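Local atomic coordinates of uncharacterized protein (PDB entry 4H0A), a protein that is of unknown function but pairs a CAP-associated N-terminal region with a domain of the cysteine-rich secretory (CAP) protein family. Residues N71-D76 / Y80-T85; R170-T173 / D179-P182; E211-M216 / S297-S302; H233-N238 / Y315-F320. All coordinates share one frame; numbering follows the deposited sequence.

Interaction 1 (N71-D76 / Y80-T85); sequences NYVFKD and YYIVST. With EDO (1,2-ethanediol), chain E; EDO (1,2-ethanediol), chain C.
The Asn71 amide leans across with a chi1 of -93° and so reaches the Ser84 hydroxyl. Ser84 OG donates to Asn71 OD1 over 2.7 Å, tilted slightly out of the carbonyl plane. The other arm of the amide, ND2, rests 3.5 Å from Ile82 CG2. It also gives an almost straight bond of 2.9 Å to O2 of an ethanediol molecule. Tyr80 has CG anti to its backbone N (chi1 -177°). This sends the ring along the same face, where its CE1 lies 3.9 Å from Val73 CG1. Lys75 runs beside this ring, pointing the same way, with Lys75 CB 3.8 Å from Tyr80 CD1. Both polar ends go on to Glu211 of helix 201-219. On the other face, Thr85 OG1 sits at the edge of the Tyr72 ring. Val83 CG2 likewise meets the Phe74 ring at its edge, 4.0 Å from CD1. The backbones form an antiparallel hairpin. Strands 69-76 and 79-86 are neighbours in the seven-stranded antiparallel sheet of the CAP-associated N-terminal region, flanked by strands 61-65 and 89-96. Tyr72 pairs with Val83 and Phe74 with Tyr81 by two hydrogen bonds each. Tyr72 N to Val83 O is 2.8 Å. The chemistry is thus divided: backbone bonds fix the register, one side-chain bond ties Asn71 to Ser84, and apolar contacts line both faces between mostly buried residues.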
loop_
_atom_site.group_PDB
_atom_site.type_symbol
_atom_site.label_atom_id
_atom_site.label_comp_id
_atom_site.label_asym_id
_atom_site.label_seq_id
_atom_site.Cartn_x
_atom_site.Cartn_y
_atom_site.Cartn_z
ATOM N N ASN A 71 -4.847 12.091 5.005
ATOM C CA ASN A 71 -5.412 10.746 4.903
ATOM C C ASN A 71 -6.444 10.524 5.981
ATOM O O ASN A 71 -6.255 10.973 7.106
ATOM C CB ASN A 71 -4.321 9.677 4.995
ATOM C CG ASN A 71 -3.771 9.238 3.657
ATOM O OD1 ASN A 71 -4.224 9.669 2.612
ATOM N ND2 ASN A 71 -2.775 8.388 3.650
ATOM N N TYR A 72 -7.556 9.865 5.621
ATOM C CA TYR A 72 -8.644 9.491 6.524
ATOM C C TYR A 72 -8.733 8.000 6.488
ATOM O O TYR A 72 -8.844 7.448 5.390
ATOM C CB TYR A 72 -9.985 10.103 6.071
ATOM C CG TYR A 72 -10.071 11.601 6.214
ATOM C CD1 TYR A 72 -9.364 12.443 5.363
ATOM C CD2 TYR A 72 -10.922 12.182 7.152
ATOM C CE1 TYR A 72 -9.420 13.828 5.508
ATOM C CE2 TYR A 72 -11.009 13.566 7.287
ATOM C CZ TYR A 72 -10.241 14.383 6.473
ATOM O OH TYR A 72 -10.326 15.742 6.586
ATOM N N VAL A 73 -8.699 7.329 7.641
ATOM C CA VAL A 73 -8.806 5.877 7.624
ATOM C C VAL A 73 -10.152 5.507 8.200
ATOM O O VAL A 73 -10.499 5.967 9.289
ATOM C CB VAL A 73 -7.637 5.201 8.371
ATOM C CG1 VAL A 73 -7.765 3.672 8.338
ATOM C CG2 VAL A 73 -6.305 5.649 7.774
ATOM N N PHE A 74 -10.920 4.683 7.467
ATOM C CA PHE A 74 -12.214 4.184 7.918
ATOM C C PHE A 74 -12.143 2.679 7.921
ATOM O O PHE A 74 -11.807 2.095 6.890
ATOM C CB PHE A 74 -13.347 4.644 6.994
ATOM C CG PHE A 74 -13.546 6.124 6.885
ATOM C CD1 PHE A 74 -12.874 6.862 5.916
ATOM C CD2 PHE A 74 -14.459 6.780 7.703
ATOM C CE1 PHE A 74 -13.098 8.230 5.783
ATOM C CE2 PHE A 74 -14.688 8.146 7.560
ATOM C CZ PHE A 74 -14.007 8.862 6.603
ATOM N N LYS A 75 -12.450 2.035 9.039
ATOM C CA LYS A 75 -12.378 0.580 9.034
ATOM C C LYS A 75 -13.354 -0.060 9.979
ATOM O O LYS A 75 -13.769 0.531 10.970
ATOM C CB LYS A 75 -10.964 0.118 9.382
ATOM C CG LYS A 75 -10.436 0.633 10.694
ATOM C CD LYS A 75 -9.069 0.075 11.023
ATOM C CE LYS A 75 -8.713 0.360 12.467
ATOM N NZ LYS A 75 -7.455 -0.312 12.871
ATOM N N ASP A 76 -13.699 -1.301 9.659
ATOM C CA ASP A 76 -14.559 -2.125 10.487
ATOM C C ASP A 76 -14.226 -3.586 10.157
ATOM O O ASP A 76 -13.301 -3.839 9.384
ATOM C CB ASP A 76 -16.047 -1.754 10.293
ATOM C CG ASP A 76 -16.676 -2.050 8.943
ATOM O OD1 ASP A 76 -16.107 -2.859 8.181
ATOM O OD2 ASP A 76 -17.764 -1.503 8.666
ATOM N N TYR A 80 -11.958 -1.857 4.837
ATOM C CA TYR A 80 -10.795 -1.057 5.177
ATOM C C TYR A 80 -10.569 -0.043 4.080
ATOM O O TYR A 80 -10.403 -0.438 2.924
ATOM C CB TYR A 80 -9.575 -1.970 5.360
ATOM C CG TYR A 80 -8.343 -1.202 5.781
ATOM C CD1 TYR A 80 -8.135 -0.856 7.114
ATOM C CD2 TYR A 80 -7.430 -0.738 4.837
ATOM C CE1 TYR A 80 -7.042 -0.087 7.500
ATOM C CE2 TYR A 80 -6.320 0.018 5.215
ATOM C CZ TYR A 80 -6.132 0.345 6.548
ATOM O OH TYR A 80 -5.019 1.063 6.916
ATOM N N TYR A 81 -10.570 1.258 4.421
ATOM C CA TYR A 81 -10.364 2.329 3.451
ATOM C C TYR A 81 -9.305 3.322 3.901
ATOM O O TYR A 81 -9.370 3.782 5.045
ATOM C CB TYR A 81 -11.668 3.121 3.244
ATOM C CG TYR A 81 -12.892 2.289 2.956
ATOM C CD1 TYR A 81 -13.147 1.807 1.675
ATOM C CD2 TYR A 81 -13.839 2.044 3.944
ATOM C CE1 TYR A 81 -14.306 1.090 1.392
ATOM C CE2 TYR A 81 -15.006 1.337 3.667
ATOM C CZ TYR A 81 -15.234 0.858 2.388
ATOM O OH TYR A 81 -16.390 0.172 2.083
ATOM N N ILE A 82 -8.365 3.674 3.015
ATOM C CA ILE A 82 -7.427 4.778 3.216
ATOM C C ILE A 82 -7.860 5.796 2.183
ATOM O O ILE A 82 -7.687 5.561 0.981
ATOM C CB ILE A 82 -5.914 4.453 3.123
ATOM C CG1 ILE A 82 -5.516 3.352 4.122
ATOM C CG2 ILE A 82 -5.095 5.765 3.374
ATOM C CD1 ILE A 82 -4.100 2.767 3.871
ATOM N N VAL A 83 -8.465 6.897 2.641
ATOM C CA VAL A 83 -9.005 7.941 1.773
ATOM C C VAL A 83 -8.085 9.152 1.824
ATOM O O VAL A 83 -7.936 9.725 2.896
ATOM C CB VAL A 83 -10.443 8.299 2.236
ATOM C CG1 VAL A 83 -11.049 9.389 1.358
ATOM C CG2 VAL A 83 -11.335 7.050 2.273
ATOM N N SER A 84 -7.499 9.557 0.684
ATOM C CA SER A 84 -6.632 10.743 0.632
ATOM C C SER A 84 -7.404 11.921 0.103
ATOM O O SER A 84 -8.171 11.764 -0.850
ATOM C CB SER A 84 -5.415 10.501 -0.254
ATOM O OG SER A 84 -4.801 9.262 0.054
ATOM N N THR A 85 -7.166 13.100 0.670
ATOM C CA THR A 85 -7.845 14.315 0.259
ATOM C C THR A 85 -6.854 15.454 0.044
ATOM O O THR A 85 -5.748 15.439 0.577
ATOM C CB THR A 85 -8.885 14.747 1.325
ATOM O OG1 THR A 85 -8.185 15.234 2.462
ATOM C CG2 THR A 85 -9.828 13.613 1.747
HETATM C C1 EDO E . -17.102 2.105 8.632
HETATM O O1 EDO E . -16.098 2.638 9.464
HETATM C C2 EDO E . -16.515 1.842 7.239
HETATM O O2 EDO E . -17.493 1.159 6.475
HETATM C C1 EDO C . -2.692 5.311 0.451
HETATM O O1 EDO C . -3.619 5.071 -0.593
HETATM C C2 EDO C . -2.401 6.833 0.376
HETATM O O2 EDO C . -1.440 7.203 1.337
#

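Interaction 2 (R170-T173 / D179-P182); sequences RFLT and DIEP. With EDO (1,2-ethanediol), chain C.
The strand residues 170-172 and the last turn of helix 174-180 stay well apart, with Leu172 CA 10.3 Å from Ile180 CA even at their nearest pairing. Long side chains therefore make the whole contact, and no hydrogen bond crosses it. Arg170 and Ile180 reach for each other from opposite directions. The arginine starts with CG anti to the backbone N and then bends at its third torsion (chi3 65°), which turns one face of the guanidinium to the isoleucine. Ile180 CD1 rests over that face, shifted toward its rim, 3.6 Å from Arg170 CZ and 3.6 Å from Arg170 NH1. The ethanediol lies at the edge: Arg170 NH1 donates to its O1 at 3.0 Å. NH1 also forms a salt bridge with Asp281, and NE is bonded to Gln156. These partners probably hold the guanidinium in its plane and offset its charge in a buried place. Leu172 comes in obliquely and is looser, its CD1 4.2 Å from Ile180 CD1. The chain leaves the helix at Glu181 with a positive phi of 54°, and Ile180 O is taken by Asn280. Thr173 is the N-cap of the same helix. The contact thus joins strand 166-172, an inner strand of the seven-stranded antiparallel sheet and the last of it in the chain, to the helix that directly follows it. Strand 153-159 lies alongside Arg170 and Leu172, while Thr284 of helix 282-290 touches both Arg170 and Ile180.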
loop_
_atom_site.group_PDB
_atom_site.type_symbol
_atom_site.label_atom_id
_atom_site.label_comp_id
_atom_site.label_asym_id
_atom_site.label_seq_id
_atom_site.Cartn_x
_atom_site.Cartn_y
_atom_site.Cartn_z
ATOM N N ARG A 170 -7.205 0.597 -5.659
ATOM C CA ARG A 170 -7.041 1.998 -5.308
ATOM C C ARG A 170 -7.551 2.819 -6.459
ATOM O O ARG A 170 -6.988 2.729 -7.550
ATOM C CB ARG A 170 -5.590 2.387 -4.970
ATOM C CG ARG A 170 -5.415 3.919 -4.814
ATOM C CD ARG A 170 -4.225 4.284 -3.962
ATOM N NE ARG A 170 -2.969 3.872 -4.585
ATOM C CZ ARG A 170 -1.793 3.852 -3.966
ATOM N NH1 ARG A 170 -1.691 4.249 -2.700
ATOM N NH2 ARG A 170 -0.707 3.450 -4.608
ATOM N N PHE A 171 -8.639 3.584 -6.244
ATOM C CA PHE A 171 -9.142 4.511 -7.260
ATOM C C PHE A 171 -8.479 5.840 -6.971
ATOM O O PHE A 171 -8.455 6.239 -5.803
ATOM C CB PHE A 171 -10.665 4.619 -7.230
ATOM C CG PHE A 171 -11.368 3.413 -7.803
ATOM C CD1 PHE A 171 -11.741 2.358 -6.987
ATOM C CD2 PHE A 171 -11.725 3.368 -9.148
ATOM C CE1 PHE A 171 -12.433 1.265 -7.508
ATOM C CE2 PHE A 171 -12.415 2.276 -9.666
ATOM C CZ PHE A 171 -12.762 1.229 -8.845
ATOM N N LEU A 172 -7.919 6.519 -7.982
ATOM C CA LEU A 172 -7.237 7.789 -7.727
ATOM C C LEU A 172 -7.173 8.678 -8.963
ATOM O O LEU A 172 -7.346 8.212 -10.087
ATOM C CB LEU A 172 -5.812 7.556 -7.166
ATOM C CG LEU A 172 -4.688 7.074 -8.120
ATOM C CD1 LEU A 172 -3.396 6.869 -7.342
ATOM C CD2 LEU A 172 -5.059 5.767 -8.835
ATOM N N THR A 173 -6.928 9.974 -8.734
ATOM C CA THR A 173 -6.817 10.943 -9.820
ATOM C C THR A 173 -5.426 10.900 -10.422
ATOM O O THR A 173 -4.488 10.397 -9.805
ATOM C CB THR A 173 -7.122 12.360 -9.326
ATOM O OG1 THR A 173 -6.109 12.750 -8.401
ATOM C CG2 THR A 173 -8.498 12.473 -8.684
ATOM N N ASP A 179 2.029 12.110 -8.149
ATOM C CA ASP A 179 2.677 12.327 -6.864
ATOM C C ASP A 179 3.229 10.998 -6.296
ATOM O O ASP A 179 4.392 10.957 -5.901
ATOM C CB ASP A 179 1.685 12.980 -5.903
ATOM C CG ASP A 179 2.324 13.539 -4.656
ATOM O OD1 ASP A 179 2.451 12.789 -3.673
ATOM O OD2 ASP A 179 2.676 14.737 -4.659
ATOM N N ILE A 180 2.430 9.917 -6.293
ATOM C CA ILE A 180 2.889 8.608 -5.802
ATOM C C ILE A 180 3.966 8.053 -6.727
ATOM O O ILE A 180 4.954 7.518 -6.227
ATOM C CB ILE A 180 1.726 7.576 -5.653
ATOM C CG1 ILE A 180 0.772 8.009 -4.549
ATOM C CG2 ILE A 180 2.275 6.148 -5.377
ATOM C CD1 ILE A 180 -0.480 7.159 -4.402
ATOM N N GLU A 181 3.764 8.161 -8.064
ATOM C CA GLU A 181 4.670 7.624 -9.089
ATOM C C GLU A 181 4.916 6.116 -8.831
ATOM O O GLU A 181 6.042 5.717 -8.544
ATOM C CB GLU A 181 5.980 8.443 -9.080
ATOM C CG GLU A 181 6.891 8.214 -10.272
ATOM C CD GLU A 181 8.215 8.942 -10.152
ATOM O OE1 GLU A 181 8.208 10.132 -9.763
ATOM O OE2 GLU A 181 9.262 8.327 -10.460
ATOM N N PRO A 182 3.860 5.269 -8.848
ATOM C CA PRO A 182 4.064 3.844 -8.514
ATOM C C PRO A 182 4.700 2.994 -9.615
ATOM O O PRO A 182 4.993 1.823 -9.361
ATOM C CB PRO A 182 2.658 3.339 -8.167
ATOM C CG PRO A 182 1.704 4.384 -8.623
ATOM C CD PRO A 182 2.448 5.562 -9.163
HETATM C C1 EDO C . -2.692 5.311 0.451
HETATM O O1 EDO C . -3.619 5.071 -0.593
HETATM C C2 EDO C . -2.401 6.833 0.376
HETATM O O2 EDO C . -1.440 7.203 1.337
#

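Interaction 3 (E211-M216 / S297-S302); sequences EVTNEM and SRLLNS
No aromatic ring or other flat side chain takes part where Thr213 meets Leu299; the one flat group touched across the contact is the carbonyl of Met216, whose O lies 4.1 Å from Leu300 CD2. The main meeting is of a leucine methyl with the two branches of a threonine. Leu299 CD2 sits against both branches of Thr213, 3.6 Å from CG2 and 3.6 Å from OG1. The two side chains cross at about a right angle. Thr213 has OG1 beside its own backbone N (chi1 -69°), where the hydroxyl bonds to Leu209 O one turn back in the helix. That bond fixes the rotation and leaves CG2 to pack against the leucine. The backbones are close here, with Thr213 CA 6.8 Å from Leu299 CA. Leu300 is the first residue to leave helix 293-299, and its tip leans back to the other helix. Met216, a selenomethionine, starts toward Leu300, but its end runs off to Tyr94 and Thr96. The contact is small, and no hydrogen bond crosses it. Next to it, Arg217 NH1, from the same helix as Thr213, donates to Leu299 O and Asn301 O, and its positive charge probably suits the C-terminal end of helix 293-299. Helix 201-219 and the end of helix 293-299 meet beside helix 282-290, with Ile286 against Thr213 and Trp289 against Leu299. Strand 315-322 passes by, where Leu318 reaches Thr213 and Phe320 reaches Leu299, so both helices lie on one face of its sheet, in line with the alpha-beta-alpha sandwich of the CAP family.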
loop_
_atom_site.group_PDB
_atom_site.type_symbol
_atom_site.label_atom_id
_atom_site.label_comp_id
_atom_site.label_asym_id
_atom_site.label_seq_id
_atom_site.Cartn_x
_atom_site.Cartn_y
_atom_site.Cartn_z
ATOM N N GLU A 211 -1.708 -2.301 9.605
ATOM C CA GLU A 211 -3.107 -2.529 9.222
ATOM C C GLU A 211 -3.233 -3.212 7.871
ATOM O O GLU A 211 -3.998 -4.158 7.760
ATOM C CB GLU A 211 -3.881 -1.207 9.181
ATOM C CG GLU A 211 -4.145 -0.637 10.564
ATOM C CD GLU A 211 -4.756 0.748 10.570
ATOM O OE1 GLU A 211 -4.769 1.419 9.513
ATOM O OE2 GLU A 211 -5.244 1.158 11.648
ATOM N N VAL A 212 -2.493 -2.738 6.849
ATOM C CA VAL A 212 -2.585 -3.342 5.517
ATOM C C VAL A 212 -2.011 -4.768 5.552
ATOM O O VAL A 212 -2.550 -5.655 4.886
ATOM C CB VAL A 212 -1.932 -2.481 4.417
ATOM C CG1 VAL A 212 -1.950 -3.236 3.079
ATOM C CG2 VAL A 212 -2.667 -1.151 4.278
ATOM N N THR A 213 -0.955 -5.009 6.352
ATOM C CA THR A 213 -0.407 -6.367 6.504
ATOM C C THR A 213 -1.493 -7.296 7.038
ATOM O O THR A 213 -1.654 -8.401 6.526
ATOM C CB THR A 213 0.810 -6.366 7.439
ATOM O OG1 THR A 213 1.880 -5.700 6.776
ATOM C CG2 THR A 213 1.240 -7.787 7.865
ATOM N N ASN A 214 -2.238 -6.851 8.057
ATOM C CA ASN A 214 -3.290 -7.671 8.652
ATOM C C ASN A 214 -4.499 -7.807 7.709
ATOM O O ASN A 214 -5.118 -8.862 7.718
ATOM C CB ASN A 214 -3.690 -7.149 10.045
ATOM C CG ASN A 214 -2.708 -7.585 11.121
ATOM O OD1 ASN A 214 -1.990 -8.587 10.973
ATOM N ND2 ASN A 214 -2.647 -6.861 12.239
ATOM N N GLU A 215 -4.802 -6.808 6.865
ATOM C CA GLU A 215 -5.880 -6.962 5.870
ATOM C C GLU A 215 -5.519 -8.045 4.859
ATOM O O GLU A 215 -6.376 -8.855 4.512
ATOM C CB GLU A 215 -6.157 -5.641 5.122
ATOM C CG GLU A 215 -6.825 -4.573 5.969
ATOM C CD GLU A 215 -8.151 -4.977 6.584
ATOM O OE1 GLU A 215 -8.972 -5.614 5.884
ATOM O OE2 GLU A 215 -8.356 -4.676 7.781
HETATM N N MSE A 216 -4.243 -8.099 4.430
HETATM C CA MSE A 216 -3.773 -9.122 3.485
HETATM C C MSE A 216 -3.848 -10.496 4.132
HETATM O O MSE A 216 -4.296 -11.452 3.494
HETATM C CB MSE A 216 -2.341 -8.817 3.013
HETATM C CG MSE A 216 -2.219 -7.531 2.194
HETATM SE SE MSE A 216 -3.213 -7.584 0.533
HETATM C CE MSE A 216 -4.903 -6.576 1.133
ATOM N N SER A 297 5.843 -15.039 1.691
ATOM C CA SER A 297 5.773 -16.161 2.639
ATOM C C SER A 297 5.868 -15.688 4.094
ATOM O O SER A 297 5.223 -16.281 4.952
ATOM C CB SER A 297 6.845 -17.215 2.344
ATOM O OG SER A 297 8.161 -16.809 2.683
ATOM N N ARG A 298 6.617 -14.605 4.366
ATOM C CA ARG A 298 6.716 -14.054 5.722
ATOM C C ARG A 298 5.419 -13.337 6.114
ATOM O O ARG A 298 4.923 -13.559 7.218
ATOM C CB ARG A 298 7.909 -13.092 5.852
ATOM C CG ARG A 298 9.255 -13.807 5.810
ATOM C CD ARG A 298 10.358 -12.894 5.323
ATOM N NE ARG A 298 11.639 -13.586 5.193
ATOM C CZ ARG A 298 12.719 -13.084 4.597
ATOM N NH1 ARG A 298 12.689 -11.863 4.058
ATOM N NH2 ARG A 298 13.833 -13.802 4.516
ATOM N N LEU A 299 4.872 -12.483 5.220
ATOM C CA LEU A 299 3.608 -11.770 5.489
ATOM C C LEU A 299 2.460 -12.735 5.758
ATOM O O LEU A 299 1.654 -12.494 6.649
ATOM C CB LEU A 299 3.199 -10.879 4.299
ATOM C CG LEU A 299 3.904 -9.544 4.118
ATOM C CD1 LEU A 299 3.580 -8.964 2.758
ATOM C CD2 LEU A 299 3.508 -8.557 5.195
ATOM N N LEU A 300 2.381 -13.818 4.971
ATOM C CA LEU A 300 1.307 -14.810 5.067
ATOM C C LEU A 300 1.728 -16.076 5.819
ATOM O O LEU A 300 1.146 -17.137 5.591
ATOM C CB LEU A 300 0.859 -15.188 3.645
ATOM C CG LEU A 300 0.548 -14.019 2.712
ATOM C CD1 LEU A 300 0.218 -14.523 1.329
ATOM C CD2 LEU A 300 -0.577 -13.147 3.276
ATOM N N ASN A 301 2.687 -15.971 6.743
ATOM C CA ASN A 301 3.124 -17.131 7.507
ATOM C C ASN A 301 2.114 -17.421 8.617
ATOM O O ASN A 301 1.868 -16.557 9.459
ATOM C CB ASN A 301 4.502 -16.882 8.100
ATOM C CG ASN A 301 5.233 -18.143 8.440
ATOM O OD1 ASN A 301 4.643 -19.103 8.935
ATOM N ND2 ASN A 301 6.537 -18.164 8.206
ATOM N N SER A 302 1.532 -18.627 8.626
ATOM C CA SER A 302 0.564 -19.008 9.654
ATOM C C SER A 302 1.211 -19.166 11.040
ATOM O O SER A 302 0.506 -19.045 12.040
ATOM C CB SER A 302 -0.128 -20.313 9.272
ATOM O OG SER A 302 0.814 -21.351 9.049
#

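Interaction 4 (H233-N238 / Y315-F320); sequences HIASNN and YYSLIF
Ile319 CD1 pushes into the helix at Ala235, 3.6 Å from Ala235 CA and 3.7 Å from Ala235 CB. This is the tight part of the contact. The Ile319 chain has CG1 anti to its carbonyl carbon (chi1 -62°) and runs on extended, which carries the terminal methyl up to the helix backbone. Ile234 CG2 closes on the same methyl at 3.9 Å, and the two isoleucines cross at about a right angle. Ala235 has only a short side chain here, and the segment axes approach to 8.4 Å. The packing is looser at Ser317, whose OG is 4.0 Å from Ala235 CB and is hydrogen-bonded to Gln273. On the far side of the helix, Ser236 points away from the strand, and His233 lies exposed. Helix 254-263 packs on the same face of the sheet, where its Leu257 touches Ile319. Leu318 points away from the helix, and its side chain touches Trp289 of helix 282-290. Helices on both faces agree with the alpha-beta-alpha sandwich of CAP domains. No hydrogen bond joins the segments. The helix is held largely by the Ile319 methyl against its backbone and the Ala235 and Ile234 methyls, and the one polar side chain is satisfied within the sheet.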
loop_
_atom_site.group_PDB
_atom_site.type_symbol
_atom_site.label_atom_id
_atom_site.label_comp_id
_atom_site.label_asym_id
_atom_site.label_seq_id
_atom_site.Cartn_x
_atom_site.Cartn_y
_atom_site.Cartn_z
ATOM N N HIS A 233 10.974 -1.532 18.601
ATOM C CA HIS A 233 12.202 -0.889 19.093
ATOM C C HIS A 233 13.403 -1.450 18.357
ATOM O O HIS A 233 14.278 -0.693 17.921
ATOM C CB HIS A 233 12.372 -1.094 20.618
ATOM C CG HIS A 233 13.745 -0.781 21.140
ATOM N ND1 HIS A 233 14.691 -1.775 21.321
ATOM C CD2 HIS A 233 14.282 0.403 21.512
ATOM C CE1 HIS A 233 15.767 -1.168 21.796
ATOM N NE2 HIS A 233 15.565 0.142 21.934
ATOM N N ILE A 234 13.459 -2.788 18.238
ATOM C CA ILE A 234 14.557 -3.462 17.544
ATOM C C ILE A 234 14.566 -3.011 16.067
ATOM O O ILE A 234 15.626 -2.688 15.547
ATOM C CB ILE A 234 14.449 -5.010 17.684
ATOM C CG1 ILE A 234 14.775 -5.442 19.132
ATOM C CG2 ILE A 234 15.369 -5.727 16.678
ATOM C CD1 ILE A 234 14.273 -6.842 19.519
ATOM N N ALA A 235 13.386 -2.967 15.414
ATOM C CA ALA A 235 13.263 -2.539 14.012
ATOM C C ALA A 235 13.773 -1.117 13.803
ATOM O O ALA A 235 14.474 -0.857 12.828
ATOM C CB ALA A 235 11.812 -2.620 13.556
ATOM N N SER A 236 13.433 -0.209 14.727
ATOM C CA SER A 236 13.870 1.179 14.665
ATOM C C SER A 236 15.391 1.288 14.825
ATOM O O SER A 236 16.016 2.007 14.047
ATOM C CB SER A 236 13.155 2.011 15.727
ATOM O OG SER A 236 13.602 3.354 15.714
ATOM N N ASN A 237 15.983 0.578 15.810
ATOM C CA ASN A 237 17.443 0.578 16.003
ATOM C C ASN A 237 18.147 -0.072 14.846
ATOM O O ASN A 237 19.187 0.427 14.411
ATOM C CB ASN A 237 17.853 -0.149 17.295
ATOM C CG ASN A 237 17.811 0.720 18.511
ATOM O OD1 ASN A 237 17.862 1.945 18.424
ATOM N ND2 ASN A 237 17.729 0.115 19.680
ATOM N N ASN A 238 17.598 -1.182 14.339
ATOM C CA ASN A 238 18.198 -1.892 13.210
ATOM C C ASN A 238 18.194 -0.992 11.984
ATOM O O ASN A 238 19.195 -0.908 11.277
ATOM C CB ASN A 238 17.451 -3.205 12.927
ATOM C CG ASN A 238 18.156 -4.155 12.004
ATOM O OD1 ASN A 238 19.349 -4.021 11.704
ATOM N ND2 ASN A 238 17.440 -5.178 11.575
ATOM N N TYR A 315 12.723 4.345 4.014
ATOM C CA TYR A 315 12.738 2.938 4.413
ATOM C C TYR A 315 11.508 2.457 5.196
ATOM O O TYR A 315 10.947 3.186 6.007
ATOM C CB TYR A 315 13.969 2.647 5.266
ATOM C CG TYR A 315 15.271 2.559 4.501
ATOM C CD1 TYR A 315 15.788 1.329 4.105
ATOM C CD2 TYR A 315 16.041 3.691 4.265
ATOM C CE1 TYR A 315 17.013 1.234 3.444
ATOM C CE2 TYR A 315 17.269 3.610 3.608
ATOM C CZ TYR A 315 17.758 2.377 3.205
ATOM O OH TYR A 315 18.960 2.267 2.536
ATOM N N TYR A 316 11.166 1.175 4.988
ATOM C CA TYR A 316 10.103 0.447 5.669
ATOM C C TYR A 316 10.675 -0.861 6.169
ATOM O O TYR A 316 11.221 -1.596 5.367
ATOM C CB TYR A 316 8.944 0.167 4.705
ATOM C CG TYR A 316 8.028 1.343 4.447
ATOM C CD1 TYR A 316 8.351 2.308 3.498
ATOM C CD2 TYR A 316 6.777 1.417 5.045
ATOM C CE1 TYR A 316 7.475 3.350 3.199
ATOM C CE2 TYR A 316 5.893 2.451 4.755
ATOM C CZ TYR A 316 6.243 3.415 3.828
ATOM O OH TYR A 316 5.344 4.419 3.556
ATOM N N SER A 317 10.560 -1.166 7.463
ATOM C CA SER A 317 11.056 -2.427 8.030
ATOM C C SER A 317 9.962 -3.074 8.858
ATOM O O SER A 317 9.319 -2.371 9.631
ATOM C CB SER A 317 12.284 -2.174 8.895
ATOM O OG SER A 317 12.622 -3.319 9.660
ATOM N N LEU A 318 9.746 -4.399 8.710
ATOM C CA LEU A 318 8.738 -5.123 9.489
ATOM C C LEU A 318 9.310 -6.454 9.935
ATOM O O LEU A 318 9.609 -7.307 9.098
ATOM C CB LEU A 318 7.453 -5.330 8.665
ATOM C CG LEU A 318 6.207 -5.822 9.428
ATOM C CD1 LEU A 318 5.800 -4.838 10.552
ATOM C CD2 LEU A 318 5.038 -6.015 8.481
ATOM N N ILE A 319 9.489 -6.621 11.255
ATOM C CA ILE A 319 10.016 -7.846 11.855
ATOM C C ILE A 319 8.835 -8.705 12.264
ATOM O O ILE A 319 7.883 -8.180 12.833
ATOM C CB ILE A 319 10.939 -7.521 13.057
ATOM C CG1 ILE A 319 12.153 -6.689 12.585
ATOM C CG2 ILE A 319 11.397 -8.813 13.763
ATOM C CD1 ILE A 319 12.984 -6.123 13.665
ATOM N N PHE A 320 8.902 -10.016 11.992
ATOM C CA PHE A 320 7.864 -10.990 12.358
ATOM C C PHE A 320 8.394 -11.910 13.419
ATOM O O PHE A 320 9.594 -12.175 13.445
ATOM C CB PHE A 320 7.436 -11.831 11.147
ATOM C CG PHE A 320 7.105 -11.030 9.922
ATOM C CD1 PHE A 320 8.101 -10.645 9.037
ATOM C CD2 PHE A 320 5.806 -10.616 9.675
ATOM C CE1 PHE A 320 7.802 -9.876 7.924
ATOM C CE2 PHE A 320 5.504 -9.859 8.555
ATOM C CZ PHE A 320 6.504 -9.500 7.682
#

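Along the chain, interactions 1 and 2 come first, in series, within the CAP-associated N-terminal range. They lie about 15 Å apart, centre to centre, reach the same seven-stranded sheet, and share one ethanediol. Interactions 3 and 4 follow in the cysteine-rich secretory protein range. Their segments alternate along the chain, their centres are about 16 Å apart, and they touch through strand 315-322. Interactions 1 and 3, about 19 Å apart between centres, meet directly through helix 201-219. This helix, largely in the CAP range, packs on the N-terminal sheet through Glu211 and on the rest of its own domain through Thr213, which probably helps the two parts form one body.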